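Leucine aminopeptidase (Legionella pneumophila, PDB 5GNE) probably acts as a zinc-dependent aminopeptidase of the M28 family, removing residues from the amino-terminal end of peptides. Local coordinates at residues G189-T194 with A202-S207; I233-E238 with V262-Q267. All blocks are in the same frame, centred on the assembly; numbering follows the deposited sequence.

Contact 1. Residues G189-T194 with A202-S207; sequences GAHIDT and ADDDSS. With ZN (zinc ion), chain D.
His-191 and Asp-204 meet at a zinc ion. NE2 of His-191 binds the metal at 2.3 Å, and OD1 of Asp-204 is a second ligand. The two donor atoms, His-191 NE2 and Asp-204 OD1, lie 3.1 Å apart because both hold the same zinc; they are not hydrogen-bonded to each other. OD1 of Asp-204 lies at the imidazole edge, near the ring plane; the carboxylate is turned 81° to the ring. Asp-266 completes the protein ligands of this zinc. Asp-204 also binds a second zinc, together with Glu-239 and His-344, so it bridges a two-zinc site.

The next shell fixes the imidazole. His-191 CG sits between the backbone N and the carbonyl carbon (chi1 75°), and from there the ring carries NE2 to the metal. Asp-205 CB lies over one ring face, 3.8 Å from the centroid, as a CH-pi contact. The far ring nitrogen, ND1, donates to Asp-193 OD1 at 2.7 Å, on the syn side of that carboxylate. This bond is bent and tilted out of both the ring and carboxylate planes. Asp-193 OD2 in turn accepts from the backbone N of Glu-239.

Asp-205 also grips the strand. Its OD2 accepts from His-191 N at 3.0 Å (N-H...O 155°), on the anti side of the carboxylate and somewhat out of its plane. Gln-267 is a second partner of Asp-205. Strand 185-191 and the start of helix 202-221 are thus tied together within a beta-alpha-beta unit that continues to strand 230-235.

With ND1 used as a donor, NE2 is left with its lone pair for zinc. The carboxylate of Asp-193 would probably make the imidazole more electron-rich and a stronger ligand.

Contact 2. Residues I233-E238 with V262-Q267; sequences IAYAAE and VMQLDQ. With ZN (zinc ion), chain D.
Side chains at and beyond the C-terminal ends of parallel strands 230-235 and 259-264 converge beside the zinc site. Strand 185-191 lies between the two in the sheet, so the contact is made by side chains. Asp-266, just beyond strand 259-264, binds the zinc unevenly through both oxygens: OD1 at 2.0 Å and OD2 at 2.5 Å. OD2 also accepts a hydrogen bond from Ser-316 OG.

Glu-238 approaches from the opposite direction. Its OE2 lies 3.6 Å from Asp-266 OD2, with the two carboxylate planes perpendicular. The chain of Glu-238 bends at CB-CG (chi2 -89°), which turns its carboxylate toward the metal. Both OE1 and OE2 nevertheless stay 3.9 Å from the zinc, so Glu-238 is not a ligand in this model. It does bind zinc in a structure of this protein.

Farther from the metal, Gln-264 OE1 lies at the edge of the Tyr-235 ring, 3.3 Å from CE2 and near the ring plane. Amide and ring are 37° apart. Gln-264 NE2 is bonded to Ser-316 OG and Asp-317 OD2, which fixes the amide rotation and leaves OE1 facing the tyrosine. Tyr-235 OH pairs with Trp-321 NE1.

Asp-266 is thus an uneven two-oxygen ligand. Its looser oxygen, OD2, is shared with Ser-316 and faces the unligated carboxylate of Glu-238.

The two contacts have centres about 7 Å apart and together supply all three protein ligands of one zinc. Their strands are neighbours in one sheet, with 185-191 in the middle. Ala-190 O and Tyr-235 N, 2.9 Å apart, probably form a hydrogen bond that joins strand 185-191 to strand 230-235. On its other side, strand 185-191 pairs with 259-264. Asp-205 is a further tie. Its OD1 lies 2.8 Å from Gln-267 N, a probable hydrogen bond holding the chain just after Asp-266. The imidazole of His-191 also touches Glu-238, so the contacts build adjoining walls of the zinc site.

Contact 1. Residues G189-T194 with A202-S207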
loop_
_atom_site.group_PDB
_atom_site.type_symbol
_atom_site.label_atom_id
_atom_site.label_comp_id
_atom_site.label_asym_id
_atom_site.label_seq_id
_atom_site.Cartn_x
_atom_site.Cartn_y
_atom_site.Cartn_z
ATOM N N GLY A 189 1.308 5.016 2.231
ATOM C CA GLY A 189 0.182 4.110 2.341
ATOM C C GLY A 189 0.606 2.699 2.679
ATOM O O GLY A 189 1.735 2.290 2.405
ATOM N N ALA A 190 -0.313 1.954 3.280
ATOM C CA ALA A 190 -0.126 0.535 3.563
ATOM C C ALA A 190 -1.516 -0.058 3.612
ATOM O O ALA A 190 -2.471 0.668 3.826
ATOM C CB ALA A 190 0.613 0.339 4.894
ATOM N N HIS A 191 -1.671 -1.348 3.401
ATOM C CA HIS A 191 -3.011 -1.906 3.483
ATOM C C HIS A 191 -3.253 -2.612 4.810
ATOM O O HIS A 191 -2.355 -3.254 5.351
ATOM C CB HIS A 191 -3.297 -2.830 2.299
ATOM C CG HIS A 191 -2.630 -4.173 2.342
ATOM N ND1 HIS A 191 -3.225 -5.268 2.931
ATOM C CD2 HIS A 191 -1.495 -4.627 1.765
ATOM C CE1 HIS A 191 -2.454 -6.334 2.770
ATOM N NE2 HIS A 191 -1.400 -5.977 2.064
ATOM N N ILE A 192 -4.455 -2.406 5.352
ATOM C CA ILE A 192 -4.833 -2.841 6.696
ATOM C C ILE A 192 -5.396 -4.256 6.719
ATOM O O ILE A 192 -5.463 -4.893 7.763
ATOM C CB ILE A 192 -5.899 -1.898 7.293
ATOM C CG1 ILE A 192 -6.038 -2.072 8.811
ATOM C CG2 ILE A 192 -7.246 -2.151 6.649
ATOM C CD1 ILE A 192 -4.974 -1.409 9.616
ATOM N N ASP A 193 -5.807 -4.744 5.559
ATOM C CA ASP A 193 -6.644 -5.927 5.509
ATOM C C ASP A 193 -5.830 -7.195 5.376
ATOM O O ASP A 193 -4.605 -7.160 5.203
ATOM C CB ASP A 193 -7.633 -5.824 4.353
ATOM C CG ASP A 193 -6.968 -6.027 3.038
ATOM O OD1 ASP A 193 -5.948 -5.337 2.859
ATOM O OD2 ASP A 193 -7.420 -6.864 2.209
ATOM N N THR A 194 -6.524 -8.316 5.527
ATOM C CA THR A 194 -5.952 -9.628 5.281
ATOM C C THR A 194 -7.001 -10.548 4.659
ATOM O O THR A 194 -8.148 -10.150 4.521
ATOM C CB THR A 194 -5.435 -10.228 6.583
ATOM O OG1 THR A 194 -4.652 -11.395 6.292
ATOM C CG2 THR A 194 -6.608 -10.613 7.431
ATOM N N ALA A 202 0.925 -10.701 9.873
ATOM C CA ALA A 202 1.945 -9.929 10.541
ATOM C C ALA A 202 2.837 -9.177 9.554
ATOM O O ALA A 202 2.873 -7.951 9.574
ATOM C CB ALA A 202 2.775 -10.826 11.421
ATOM N N ASP A 203 3.573 -9.902 8.715
ATOM C CA ASP A 203 4.368 -9.248 7.682
ATOM C C ASP A 203 3.460 -8.671 6.602
ATOM O O ASP A 203 3.678 -7.563 6.147
ATOM C CB ASP A 203 5.340 -10.210 7.026
ATOM C CG ASP A 203 6.322 -9.509 6.111
ATOM O OD1 ASP A 203 6.735 -8.389 6.476
ATOM O OD2 ASP A 203 6.687 -10.059 5.035
ATOM N N ASP A 204 2.432 -9.416 6.196
ATOM C CA ASP A 204 1.524 -8.908 5.180
ATOM C C ASP A 204 0.640 -7.857 5.793
ATOM O O ASP A 204 -0.532 -8.054 6.105
ATOM C CB ASP A 204 0.700 -9.972 4.498
ATOM C CG ASP A 204 0.327 -9.551 3.101
ATOM O OD1 ASP A 204 0.488 -8.351 2.820
ATOM O OD2 ASP A 204 -0.114 -10.369 2.275
ATOM N N ASP A 205 1.391 -6.799 6.057
ATOM C CA ASP A 205 1.097 -5.427 6.346
ATOM C C ASP A 205 0.526 -4.951 7.632
ATOM O O ASP A 205 0.139 -3.789 7.724
ATOM C CB ASP A 205 0.336 -4.848 5.190
ATOM C CG ASP A 205 1.240 -3.935 4.405
ATOM O OD1 ASP A 205 2.470 -4.074 4.645
ATOM O OD2 ASP A 205 0.776 -3.079 3.641
ATOM N N SER A 206 0.578 -5.778 8.659
ATOM C CA SER A 206 0.662 -5.158 9.964
ATOM C C SER A 206 1.964 -4.346 9.933
ATOM O O SER A 206 1.996 -3.168 10.310
ATOM C CB SER A 206 0.712 -6.183 11.091
ATOM O OG SER A 206 0.691 -5.518 12.340
ATOM N N SER A 207 3.022 -4.967 9.409
ATOM C CA SER A 207 4.328 -4.314 9.334
ATOM C C SER A 207 4.237 -2.934 8.667
ATOM O O SER A 207 4.593 -1.913 9.291
ATOM C CB SER A 207 5.356 -5.212 8.629
ATOM O OG SER A 207 5.115 -5.382 7.242
HETATM ZN ZN ZN D . 0.364 -7.000 1.024
#

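Contact 2. Residues I233-E238 with V262-Q267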
loop_
_atom_site.group_PDB
_atom_site.type_symbol
_atom_site.label_atom_id
_atom_site.label_comp_id
_atom_site.label_asym_id
_atom_site.label_seq_id
_atom_site.Cartn_x
_atom_site.Cartn_y
_atom_site.Cartn_z
ATOM N N ILE A 233 -2.093 6.712 4.842
ATOM C CA ILE A 233 -3.257 5.969 4.420
ATOM C C ILE A 233 -3.239 4.488 4.785
ATOM O O ILE A 233 -2.240 3.791 4.632
ATOM C CB ILE A 233 -3.469 6.099 2.890
ATOM C CG1 ILE A 233 -3.502 7.584 2.491
ATOM C CG2 ILE A 233 -4.773 5.480 2.499
ATOM C CD1 ILE A 233 -3.668 7.842 1.039
ATOM N N ALA A 234 -4.366 4.027 5.301
ATOM C CA ALA A 234 -4.649 2.605 5.494
ATOM C C ALA A 234 -5.682 2.087 4.472
ATOM O O ALA A 234 -6.890 2.374 4.590
ATOM C CB ALA A 234 -5.139 2.366 6.916
ATOM N N TYR A 235 -5.213 1.375 3.454
ATOM C CA TYR A 235 -6.094 0.845 2.423
ATOM C C TYR A 235 -6.908 -0.335 2.914
ATOM O O TYR A 235 -6.374 -1.290 3.487
ATOM C CB TYR A 235 -5.299 0.405 1.175
ATOM C CG TYR A 235 -4.373 1.466 0.622
ATOM C CD1 TYR A 235 -4.886 2.621 0.064
ATOM C CD2 TYR A 235 -2.989 1.327 0.687
ATOM C CE1 TYR A 235 -4.050 3.608 -0.448
ATOM C CE2 TYR A 235 -2.148 2.311 0.174
ATOM C CZ TYR A 235 -2.682 3.444 -0.398
ATOM O OH TYR A 235 -1.854 4.423 -0.904
ATOM N N ALA A 236 -8.205 -0.284 2.648
ATOM C CA ALA A 236 -9.058 -1.453 2.840
ATOM C C ALA A 236 -8.848 -2.435 1.684
ATOM O O ALA A 236 -8.372 -2.058 0.635
ATOM C CB ALA A 236 -10.500 -1.031 2.910
ATOM N N ALA A 237 -9.203 -3.693 1.902
ATOM C CA ALA A 237 -9.451 -4.643 0.827
ATOM C C ALA A 237 -8.358 -4.783 -0.233
ATOM O O ALA A 237 -8.650 -5.075 -1.414
ATOM C CB ALA A 237 -10.771 -4.248 0.133
ATOM N N GLU A 238 -7.104 -4.609 0.162
ATOM C CA GLU A 238 -6.026 -4.816 -0.806
ATOM C C GLU A 238 -6.020 -6.266 -1.292
ATOM O O GLU A 238 -5.643 -6.553 -2.423
ATOM C CB GLU A 238 -4.681 -4.433 -0.209
ATOM C CG GLU A 238 -3.500 -4.535 -1.165
ATOM C CD GLU A 238 -2.846 -5.915 -1.155
ATOM O OE1 GLU A 238 -3.240 -6.768 -0.318
ATOM O OE2 GLU A 238 -1.933 -6.148 -1.979
ATOM N N VAL A 262 4.330 9.112 -3.961
ATOM C CA VAL A 262 3.631 8.075 -3.231
ATOM C C VAL A 262 4.597 6.933 -2.865
ATOM O O VAL A 262 5.327 6.399 -3.721
ATOM C CB VAL A 262 2.434 7.524 -4.061
ATOM C CG1 VAL A 262 1.684 6.437 -3.264
ATOM C CG2 VAL A 262 1.478 8.653 -4.445
ATOM N N MET A 263 4.599 6.586 -1.579
ATOM C CA MET A 263 5.315 5.424 -1.045
ATOM C C MET A 263 4.349 4.348 -0.605
ATOM O O MET A 263 3.395 4.622 0.109
ATOM C CB MET A 263 6.159 5.800 0.148
ATOM C CG MET A 263 6.945 4.599 0.796
ATOM S SD MET A 263 8.059 5.124 2.052
ATOM C CE MET A 263 9.409 5.497 1.051
ATOM N N GLN A 264 4.605 3.121 -1.053
ATOM C CA GLN A 264 3.813 1.971 -0.640
ATOM C C GLN A 264 4.618 1.078 0.250
ATOM O O GLN A 264 5.743 0.662 -0.096
ATOM C CB GLN A 264 3.310 1.186 -1.844
ATOM C CG GLN A 264 2.624 -0.110 -1.508
ATOM C CD GLN A 264 1.261 0.027 -0.870
ATOM O OE1 GLN A 264 0.782 1.130 -0.599
ATOM N NE2 GLN A 264 0.613 -1.128 -0.620
ATOM N N LEU A 265 4.033 0.769 1.395
ATOM C CA LEU A 265 4.637 -0.115 2.363
ATOM C C LEU A 265 3.822 -1.385 2.440
ATOM O O LEU A 265 2.811 -1.437 3.133
ATOM C CB LEU A 265 4.697 0.574 3.721
ATOM C CG LEU A 265 5.617 1.806 3.738
ATOM C CD1 LEU A 265 5.359 2.663 4.962
ATOM C CD2 LEU A 265 7.100 1.367 3.703
ATOM N N ASP A 266 4.264 -2.413 1.736
ATOM C CA ASP A 266 3.609 -3.696 1.790
ATOM C C ASP A 266 4.679 -4.763 2.099
ATOM O O ASP A 266 5.518 -5.077 1.254
ATOM C CB ASP A 266 2.881 -3.918 0.467
ATOM C CG ASP A 266 1.861 -5.010 0.526
ATOM O OD1 ASP A 266 1.751 -5.685 1.571
ATOM O OD2 ASP A 266 1.135 -5.162 -0.479
ATOM N N GLN A 267 4.577 -5.363 3.286
ATOM C CA GLN A 267 5.605 -6.260 3.857
ATOM C C GLN A 267 6.925 -5.554 4.108
ATOM O O GLN A 267 7.797 -5.501 3.236
ATOM C CB GLN A 267 5.834 -7.477 2.986
ATOM C CG GLN A 267 4.620 -8.340 2.939
ATOM C CD GLN A 267 4.651 -9.277 1.773
ATOM O OE1 GLN A 267 5.564 -10.090 1.646
ATOM N NE2 GLN A 267 3.655 -9.176 0.912
HETATM ZN ZN ZN D . 0.364 -7.000 1.024
#